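Local atomic coordinates of uncharacterized protein (Enterococcus faecalis, PDB entry 2R41), a protein that is of unknown function but, as a small alpha-beta member of the DUF960 family, may possibly act as a GTP cyclohydrolase. Residues I44-F52 / V63-S71; A85-F93 / I101-E109. All coordinates share one frame; numbering follows the deposited sequence.

Contact 1: I44-F52 / V63-S71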
loop_
_atom_site.group_PDB
_atom_site.type_symbol
_atom_site.label_atom_id
_atom_site.label_comp_id
_atom_site.label_asym_id
_atom_site.label_seq_id
_atom_site.Cartn_x
_atom_site.Cartn_y
_atom_site.Cartn_z
ATOM N N ILE C 44 -6.126 7.355 29.980
ATOM C CA ILE C 44 -5.343 6.603 30.961
ATOM C C ILE C 44 -3.989 6.186 30.345
ATOM O O ILE C 44 -3.853 6.172 29.096
ATOM C CB ILE C 44 -6.095 5.340 31.421
ATOM C CG1 ILE C 44 -5.810 4.195 30.426
ATOM C CG2 ILE C 44 -7.571 5.638 31.680
ATOM C CD1 ILE C 44 -6.977 3.500 29.842
ATOM N N PRO C 45 -3.014 5.769 31.193
ATOM C CA PRO C 45 -1.738 5.309 30.684
ATOM C C PRO C 45 -1.960 3.954 30.053
ATOM O O PRO C 45 -2.841 3.207 30.487
ATOM C CB PRO C 45 -0.890 5.125 31.927
ATOM C CG PRO C 45 -1.731 5.306 33.055
ATOM C CD PRO C 45 -3.116 5.602 32.647
ATOM N N LEU C 46 -1.181 3.640 29.025
ATOM C CA LEU C 46 -1.384 2.413 28.260
ATOM C C LEU C 46 -0.212 1.467 28.344
ATOM O O LEU C 46 0.957 1.845 28.190
ATOM C CB LEU C 46 -1.699 2.751 26.819
ATOM C CG LEU C 46 -3.087 3.342 26.749
ATOM C CD1 LEU C 46 -3.414 3.820 25.373
ATOM C CD2 LEU C 46 -4.073 2.282 27.179
ATOM N N ASN C 47 -0.560 0.227 28.624
ATOM C CA ASN C 47 0.345 -0.896 28.582
ATOM C C ASN C 47 0.598 -1.123 27.120
ATOM O O ASN C 47 -0.183 -0.713 26.297
ATOM C CB ASN C 47 -0.448 -2.067 29.122
ATOM C CG ASN C 47 0.408 -3.171 29.657
ATOM O OD1 ASN C 47 0.997 -3.964 28.893
ATOM N ND2 ASN C 47 0.429 -3.293 30.992
ATOM N N ASP C 48 1.671 -1.773 26.753
ATOM C CA ASP C 48 1.872 -1.974 25.333
ATOM C C ASP C 48 1.029 -3.108 24.831
ATOM O O ASP C 48 1.075 -3.427 23.664
ATOM C CB ASP C 48 3.333 -2.251 25.030
ATOM C CG ASP C 48 3.822 -3.563 25.622
ATOM O OD1 ASP C 48 2.981 -4.357 26.104
ATOM O OD2 ASP C 48 5.050 -3.826 25.596
ATOM N N LEU C 49 0.286 -3.756 25.721
ATOM C CA LEU C 49 -0.597 -4.838 25.299
ATOM C C LEU C 49 -1.956 -4.728 25.961
ATOM O O LEU C 49 -2.045 -4.511 27.170
ATOM C CB LEU C 49 0.023 -6.169 25.599
ATOM C CG LEU C 49 -0.905 -7.341 25.336
ATOM C CD1 LEU C 49 -0.885 -7.745 23.893
ATOM C CD2 LEU C 49 -0.362 -8.452 26.199
ATOM N N LEU C 50 -3.004 -4.847 25.148
ATOM C CA LEU C 50 -4.349 -4.459 25.540
ATOM C C LEU C 50 -5.328 -5.579 25.284
ATOM O O LEU C 50 -5.369 -6.108 24.161
ATOM C CB LEU C 50 -4.745 -3.274 24.701
ATOM C CG LEU C 50 -4.532 -1.883 25.263
ATOM C CD1 LEU C 50 -3.259 -1.686 25.985
ATOM C CD2 LEU C 50 -4.639 -0.915 24.145
ATOM N N HIS C 51 -6.103 -5.962 26.300
ATOM C CA HIS C 51 -7.070 -7.061 26.167
ATOM C C HIS C 51 -8.423 -6.468 25.795
ATOM O O HIS C 51 -8.867 -5.478 26.386
ATOM C CB HIS C 51 -7.228 -7.846 27.465
ATOM C CG HIS C 51 -5.948 -8.430 28.016
ATOM N ND1 HIS C 51 -4.751 -7.733 28.075
ATOM C CD2 HIS C 51 -5.698 -9.629 28.610
ATOM C CE1 HIS C 51 -3.822 -8.477 28.658
ATOM N NE2 HIS C 51 -4.370 -9.631 28.992
ATOM N N PHE C 52 -9.092 -7.052 24.813
ATOM C CA PHE C 52 -10.484 -6.704 24.580
ATOM C C PHE C 52 -11.361 -7.935 24.531
ATOM O O PHE C 52 -11.168 -8.761 23.661
ATOM C CB PHE C 52 -10.619 -5.974 23.275
ATOM C CG PHE C 52 -9.870 -4.673 23.236
ATOM C CD1 PHE C 52 -10.441 -3.516 23.719
ATOM C CD2 PHE C 52 -8.597 -4.601 22.676
ATOM C CE1 PHE C 52 -9.758 -2.328 23.662
ATOM C CE2 PHE C 52 -7.922 -3.430 22.638
ATOM C CZ PHE C 52 -8.501 -2.287 23.129
ATOM N N VAL C 63 -17.632 -4.454 24.045
ATOM C CA VAL C 63 -16.238 -4.663 24.242
ATOM C C VAL C 63 -15.893 -4.321 25.678
ATOM O O VAL C 63 -16.090 -3.184 26.112
ATOM C CB VAL C 63 -15.447 -3.772 23.298
ATOM C CG1 VAL C 63 -13.977 -3.932 23.531
ATOM C CG2 VAL C 63 -15.764 -4.126 21.874
ATOM N N HIS C 64 -15.405 -5.316 26.400
ATOM C CA HIS C 64 -14.801 -5.081 27.682
ATOM C C HIS C 64 -13.339 -4.862 27.398
ATOM O O HIS C 64 -12.728 -5.636 26.658
ATOM C CB HIS C 64 -14.956 -6.300 28.572
ATOM C CG HIS C 64 -14.424 -6.100 29.949
ATOM N ND1 HIS C 64 -15.087 -5.349 30.896
ATOM C CD2 HIS C 64 -13.290 -6.540 30.537
ATOM C CE1 HIS C 64 -14.389 -5.347 32.017
ATOM N NE2 HIS C 64 -13.291 -6.056 31.823
ATOM N N PHE C 65 -12.786 -3.803 27.978
ATOM C CA PHE C 65 -11.337 -3.557 27.926
ATOM C C PHE C 65 -10.659 -3.775 29.277
ATOM O O PHE C 65 -11.226 -3.445 30.326
ATOM C CB PHE C 65 -11.048 -2.124 27.473
ATOM C CG PHE C 65 -9.668 -1.638 27.831
ATOM C CD1 PHE C 65 -8.540 -2.171 27.210
ATOM C CD2 PHE C 65 -9.494 -0.658 28.806
ATOM C CE1 PHE C 65 -7.253 -1.725 27.551
ATOM C CE2 PHE C 65 -8.211 -0.197 29.155
ATOM C CZ PHE C 65 -7.085 -0.726 28.530
ATOM N N SER C 66 -9.435 -4.295 29.245
ATOM C CA SER C 66 -8.581 -4.313 30.428
ATOM C C SER C 66 -7.139 -4.452 29.993
ATOM O O SER C 66 -6.892 -4.692 28.819
ATOM C CB SER C 66 -8.964 -5.461 31.384
ATOM O OG SER C 66 -8.779 -6.749 30.806
ATOM N N GLN C 67 -6.210 -4.301 30.938
ATOM C CA GLN C 67 -4.778 -4.473 30.724
ATOM C C GLN C 67 -4.120 -4.956 32.022
ATOM O O GLN C 67 -4.647 -4.716 33.117
ATOM C CB GLN C 67 -4.118 -3.171 30.220
ATOM C CG GLN C 67 -4.226 -1.957 31.140
ATOM C CD GLN C 67 -3.696 -0.670 30.522
ATOM O OE1 GLN C 67 -3.023 -0.690 29.503
ATOM N NE2 GLN C 67 -3.994 0.457 31.149
ATOM N N GLU C 68 -2.992 -5.656 31.860
ATOM C CA GLU C 68 -2.111 -6.112 32.938
ATOM C C GLU C 68 -1.630 -4.878 33.705
ATOM O O GLU C 68 -1.415 -3.820 33.100
ATOM C CB GLU C 68 -0.892 -6.861 32.349
ATOM C CG GLU C 68 -1.161 -8.256 31.704
ATOM C CD GLU C 68 -0.360 -8.525 30.382
ATOM O OE1 GLU C 68 -0.775 -9.422 29.605
ATOM O OE2 GLU C 68 0.663 -7.850 30.101
ATOM N N ASN C 69 -1.475 -5.000 35.029
ATOM C CA ASN C 69 -0.944 -3.892 35.857
ATOM C C ASN C 69 -1.830 -2.674 35.919
ATOM O O ASN C 69 -1.318 -1.546 35.965
ATOM C CB ASN C 69 0.423 -3.402 35.347
ATOM C CG ASN C 69 1.511 -4.372 35.622
ATOM O OD1 ASN C 69 1.366 -5.267 36.467
ATOM N ND2 ASN C 69 2.620 -4.221 34.906
ATOM N N SER C 70 -3.141 -2.864 35.895
ATOM C CA SER C 70 -4.010 -1.714 35.982
ATOM C C SER C 70 -5.378 -2.124 36.425
ATOM O O SER C 70 -5.828 -3.223 36.143
ATOM C CB SER C 70 -4.060 -0.965 34.651
ATOM O OG SER C 70 -5.108 -0.005 34.651
ATOM N N SER C 71 -6.033 -1.217 37.126
ATOM C CA SER C 71 -7.297 -1.533 37.742
ATOM C C SER C 71 -8.446 -1.031 36.879
ATOM O O SER C 71 -9.617 -1.272 37.163
ATOM C CB SER C 71 -7.349 -0.995 39.186
ATOM O OG SER C 71 -7.115 0.396 39.217
HETATM O O HOH W 1 -2.184 -6.081 29.467
#
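Gln67 reaches across to the loop before strand 49-57 and ties it down with both ends of its carboxamide. Its CB lies near Asn47 CB and the carbonyl oxygen of Leu49. CG sits between the backbone N and the carbonyl carbon (chi1 60°), and the chain then runs extended, bringing the amide to the backbone of Pro45 and Asn47. There OE1 accepts from Asn47 N at 2.8 Å, the donor standing 33° out of the carbonyl plane, while NE2 gives a straight bond to Pro45 O at 3.1 Å, with that oxygen close to the plane of the amide. Gripped at both polar atoms, this buried amide has its rotation fixed; Leu50 CD1 packs beside OE1.

Ahead of Gln67 in the chain, strand 60-66 pairs with strand 49-57 in an antiparallel beta hairpin. His51 and Ser66 form a hydrogen-bonded pair, His51 N to Ser66 O at 2.9 Å and Ser66 N to His51 O at 3.1 Å. On the face turned to helix 26-40, Leu50 CG meets the edge of the Phe65 ring at CE1 (3.6 Å), and the Phe52 ring lies obliquely against Phe65 while its CD1 touches Val63 CG1. The other face carries His51; the Glu68 carboxylate lies at the edge of its ring in one of two conformers, so that contact is doubtful. Nearby, a water bridges Leu49 O and Glu68 N.

Contact 2: A85-F93 / I101-E109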
loop_
_atom_site.group_PDB
_atom_site.type_symbol
_atom_site.label_atom_id
_atom_site.label_comp_id
_atom_site.label_asym_id
_atom_site.label_seq_id
_atom_site.Cartn_x
_atom_site.Cartn_y
_atom_site.Cartn_z
ATOM N N ALA C 85 -19.855 -16.328 15.745
ATOM C CA ALA C 85 -18.704 -16.660 14.914
ATOM C C ALA C 85 -17.485 -15.831 15.278
ATOM O O ALA C 85 -16.362 -16.253 15.034
ATOM C CB ALA C 85 -19.047 -16.464 13.431
ATOM N N TYR C 86 -17.702 -14.644 15.844
ATOM C CA TYR C 86 -16.596 -13.747 16.166
ATOM C C TYR C 86 -15.709 -14.370 17.230
ATOM O O TYR C 86 -16.175 -15.175 18.043
ATOM C CB TYR C 86 -17.093 -12.376 16.643
ATOM C CG TYR C 86 -17.823 -11.580 15.598
ATOM C CD1 TYR C 86 -17.573 -11.773 14.232
ATOM C CD2 TYR C 86 -18.767 -10.636 15.960
ATOM C CE1 TYR C 86 -18.262 -11.053 13.256
ATOM C CE2 TYR C 86 -19.461 -9.899 14.993
ATOM C CZ TYR C 86 -19.201 -10.115 13.643
ATOM O OH TYR C 86 -19.875 -9.383 12.693
ATOM N N PRO C 87 -14.428 -13.983 17.234
ATOM C CA PRO C 87 -13.466 -14.407 18.229
ATOM C C PRO C 87 -13.873 -13.801 19.560
ATOM O O PRO C 87 -14.319 -12.663 19.592
ATOM C CB PRO C 87 -12.176 -13.775 17.722
ATOM C CG PRO C 87 -12.637 -12.586 16.968
ATOM C CD PRO C 87 -13.830 -13.049 16.267
ATOM N N SER C 88 -13.749 -14.555 20.646
ATOM C CA SER C 88 -14.296 -14.091 21.912
ATOM C C SER C 88 -13.415 -13.020 22.560
ATOM O O SER C 88 -13.911 -12.169 23.286
ATOM C CB SER C 88 -14.534 -15.248 22.869
ATOM O OG SER C 88 -13.318 -15.605 23.510
ATOM N N ARG C 89 -12.110 -13.048 22.305
ATOM C CA ARG C 89 -11.281 -11.916 22.707
ATOM C C ARG C 89 -10.186 -11.603 21.708
ATOM O O ARG C 89 -9.783 -12.487 20.970
ATOM C CB ARG C 89 -10.732 -12.097 24.127
ATOM C CG ARG C 89 -9.829 -13.246 24.384
ATOM C CD ARG C 89 -9.808 -13.507 25.900
ATOM N NE ARG C 89 -8.465 -13.864 26.391
ATOM C CZ ARG C 89 -7.813 -15.022 26.147
ATOM N NH1 ARG C 89 -8.351 -16.000 25.392
ATOM N NH2 ARG C 89 -6.585 -15.197 26.641
ATOM N N ILE C 90 -9.736 -10.352 21.661
ATOM C CA ILE C 90 -8.551 -9.979 20.880
ATOM C C ILE C 90 -7.596 -9.070 21.655
ATOM O O ILE C 90 -7.956 -8.473 22.678
ATOM C CB ILE C 90 -8.890 -9.252 19.566
ATOM C CG1 ILE C 90 -9.422 -7.867 19.854
ATOM C CG2 ILE C 90 -9.905 -10.017 18.730
ATOM C CD1 ILE C 90 -10.678 -7.512 19.030
ATOM N N PHE C 91 -6.379 -8.957 21.135
ATOM C CA PHE C 91 -5.356 -8.161 21.753
ATOM C C PHE C 91 -4.959 -7.055 20.813
ATOM O O PHE C 91 -4.982 -7.250 19.572
ATOM C CB PHE C 91 -4.148 -9.023 21.961
ATOM C CG PHE C 91 -4.275 -9.982 23.095
ATOM C CD1 PHE C 91 -5.378 -9.942 23.957
ATOM C CD2 PHE C 91 -3.259 -10.890 23.363
ATOM C CE1 PHE C 91 -5.482 -10.824 25.055
ATOM C CE2 PHE C 91 -3.348 -11.763 24.471
ATOM C CZ PHE C 91 -4.464 -11.732 25.305
ATOM N N ALA C 92 -4.622 -5.888 21.367
ATOM C CA ALA C 92 -3.911 -4.868 20.604
ATOM C C ALA C 92 -2.497 -4.826 21.134
ATOM O O ALA C 92 -2.252 -4.745 22.360
ATOM C CB ALA C 92 -4.542 -3.554 20.753
ATOM N N PHE C 93 -1.547 -4.893 20.223
ATOM C CA PHE C 93 -0.168 -4.923 20.640
ATOM C C PHE C 93 0.694 -3.916 19.926
ATOM O O PHE C 93 0.618 -3.738 18.712
ATOM C CB PHE C 93 0.407 -6.271 20.406
ATOM C CG PHE C 93 1.834 -6.372 20.785
ATOM C CD1 PHE C 93 2.239 -6.088 22.092
ATOM C CD2 PHE C 93 2.792 -6.784 19.848
ATOM C CE1 PHE C 93 3.573 -6.222 22.473
ATOM C CE2 PHE C 93 4.136 -6.919 20.211
ATOM C CZ PHE C 93 4.520 -6.649 21.534
ATOM N N ILE C 101 -3.395 -5.789 15.914
ATOM C CA ILE C 101 -4.494 -6.483 16.568
ATOM C C ILE C 101 -4.479 -7.936 16.185
ATOM O O ILE C 101 -4.391 -8.286 15.022
ATOM C CB ILE C 101 -5.812 -5.928 16.120
ATOM C CG1 ILE C 101 -5.914 -4.481 16.581
ATOM C CG2 ILE C 101 -6.919 -6.763 16.689
ATOM C CD1 ILE C 101 -7.072 -3.725 16.014
ATOM N N LEU C 102 -4.574 -8.801 17.164
ATOM C CA LEU C 102 -4.464 -10.222 16.880
ATOM C C LEU C 102 -5.168 -11.037 17.944
ATOM O O LEU C 102 -5.643 -10.504 18.965
ATOM C CB LEU C 102 -3.001 -10.652 16.749
ATOM C CG LEU C 102 -2.179 -10.609 18.040
ATOM C CD1 LEU C 102 -0.725 -10.849 17.743
ATOM C CD2 LEU C 102 -2.292 -9.292 18.766
ATOM N N LEU C 103 -5.242 -12.330 17.664
ATOM C CA LEU C 103 -5.939 -13.290 18.483
ATOM C C LEU C 103 -4.950 -13.825 19.461
ATOM O O LEU C 103 -3.777 -13.868 19.149
ATOM C CB LEU C 103 -6.406 -14.428 17.599
ATOM C CG LEU C 103 -7.853 -14.409 17.135
ATOM C CD1 LEU C 103 -8.339 -13.000 16.954
ATOM C CD2 LEU C 103 -7.940 -15.189 15.853
ATOM N N PRO C 104 -5.394 -14.178 20.670
ATOM C CA PRO C 104 -4.536 -14.800 21.685
ATOM C C PRO C 104 -3.781 -16.002 21.189
ATOM O O PRO C 104 -2.615 -16.173 21.528
ATOM C CB PRO C 104 -5.524 -15.182 22.772
ATOM C CG PRO C 104 -6.507 -14.033 22.692
ATOM C CD PRO C 104 -6.733 -13.896 21.205
ATOM N N ALA C 105 -4.437 -16.806 20.369
ATOM C CA ALA C 105 -3.820 -17.974 19.745
ATOM C C ALA C 105 -2.599 -17.630 18.881
ATOM O O ALA C 105 -1.769 -18.489 18.597
ATOM C CB ALA C 105 -4.853 -18.705 18.901
ATOM N N GLU C 106 -2.507 -16.376 18.455
ATOM C CA GLU C 106 -1.466 -15.955 17.550
ATOM C C GLU C 106 -0.280 -15.346 18.236
ATOM O O GLU C 106 0.718 -15.178 17.578
ATOM C CB GLU C 106 -2.007 -14.961 16.535
ATOM C CG GLU C 106 -2.904 -15.578 15.478
ATOM C CD GLU C 106 -3.555 -14.538 14.575
ATOM O OE1 GLU C 106 -4.132 -13.563 15.126
ATOM O OE2 GLU C 106 -3.505 -14.709 13.321
HETATM N N MSE C 107 -0.394 -14.978 19.521
HETATM C CA MSE C 107 0.748 -14.547 20.367
HETATM C C MSE C 107 1.878 -15.567 20.342
HETATM O O MSE C 107 1.628 -16.776 20.379
HETATM C CB MSE C 107 0.327 -14.403 21.832
HETATM C CG MSE C 107 -0.621 -13.276 22.160
HETATM SE SE MSE C 107 -0.060 -11.534 21.533
HETATM C CE MSE C 107 1.462 -11.059 22.679
ATOM N N LEU C 108 3.119 -15.098 20.323
ATOM C CA LEU C 108 4.258 -16.027 20.153
ATOM C C LEU C 108 4.694 -16.898 21.379
ATOM O O LEU C 108 4.899 -18.119 21.230
ATOM C CB LEU C 108 5.469 -15.314 19.511
ATOM C CG LEU C 108 5.329 -14.594 18.154
ATOM C CD1 LEU C 108 6.683 -13.964 17.675
ATOM C CD2 LEU C 108 4.747 -15.517 17.100
ATOM N N GLU C 109 4.854 -16.302 22.563
ATOM C CA GLU C 109 5.414 -17.047 23.696
ATOM C C GLU C 109 4.624 -16.797 24.984
ATOM O O GLU C 109 5.104 -16.135 25.914
ATOM C CB GLU C 109 6.924 -16.754 23.862
ATOM C CG GLU C 109 7.687 -17.886 24.608
ATOM C CD GLU C 109 9.037 -18.311 23.948
ATOM O OE1 GLU C 109 9.933 -17.446 23.798
ATOM O OE2 GLU C 109 9.215 -19.516 23.608
#
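The carbonyl oxygen of Leu102 takes the amide of Phe91 in a bond of 2.8 Å, N to O, that is almost straight at 170°. Phe91 O returns the link by accepting from Leu102 N at 2.9 Å, and Ile101 CA also leans on this oxygen through a CA-H...O contact. Phe91 and Leu102 are thus a hydrogen-bonded pair of an antiparallel hairpin, strands 89-94 and 98-102, with Ala92 and Ile101 as the next, non-hydrogen-bonded pair.

Just past the pair, the chain turns into the short 3-10 segment 104-106. Glu106 OE1 accepts from Leu103 N with its anti lone pair, at 3.0 Å, and also bonds Ser17, while OE2 bonds Gly19 N. These three bonds probably stabilise the buried carboxylate as the anion and fasten the turn to the residues around helix 18-21.

Pro104 CG meets two flat groups that lie at about a right angle to each other as seen from it. It stands over one face of the Phe91 ring, 4.1 Å from the centroid, a CH-pi contact, and 3.8 Å above the centre of the Arg89 guanidinium. Met107, a selenomethionine, approaches Phe91 differently: bent at chi2 and chi3, it brings SE to the ring edge, 3.7 Å from CD2, in a Met-aromatic contact. On the opposite face of the sheet Ile90 CG2 packs on Leu103 CD1, which also reaches Pro87 CB. Outside the backbone pair the contact is therefore mostly apolar and CH-pi, and even Arg89 joins it through a guanidinium face laid on Pro104.

Contacts 1 and 2 are two antiparallel hairpins in one mixed sheet, joined where strand 49-57 runs beside strand 89-94: Phe52 N probably bonds Ile90 O, and Leu50 N probably bonds Ala92 O. Both are partly buried, with their inner faces against helix 26-40, where Ile32 touches Phe52 in the first and Ile90 and Ile101 in the second. On the other face, the rings of His51 and Phe91 meet across the seam. Away from the strands the chemistry diverges: 44-52/63-71 adds a side-chain amide and a water to its backbone pair, whereas 85-93/101-109 adds proline-aromatic packing and a Met-aromatic contact, and its 101-109 end packs on a second subunit.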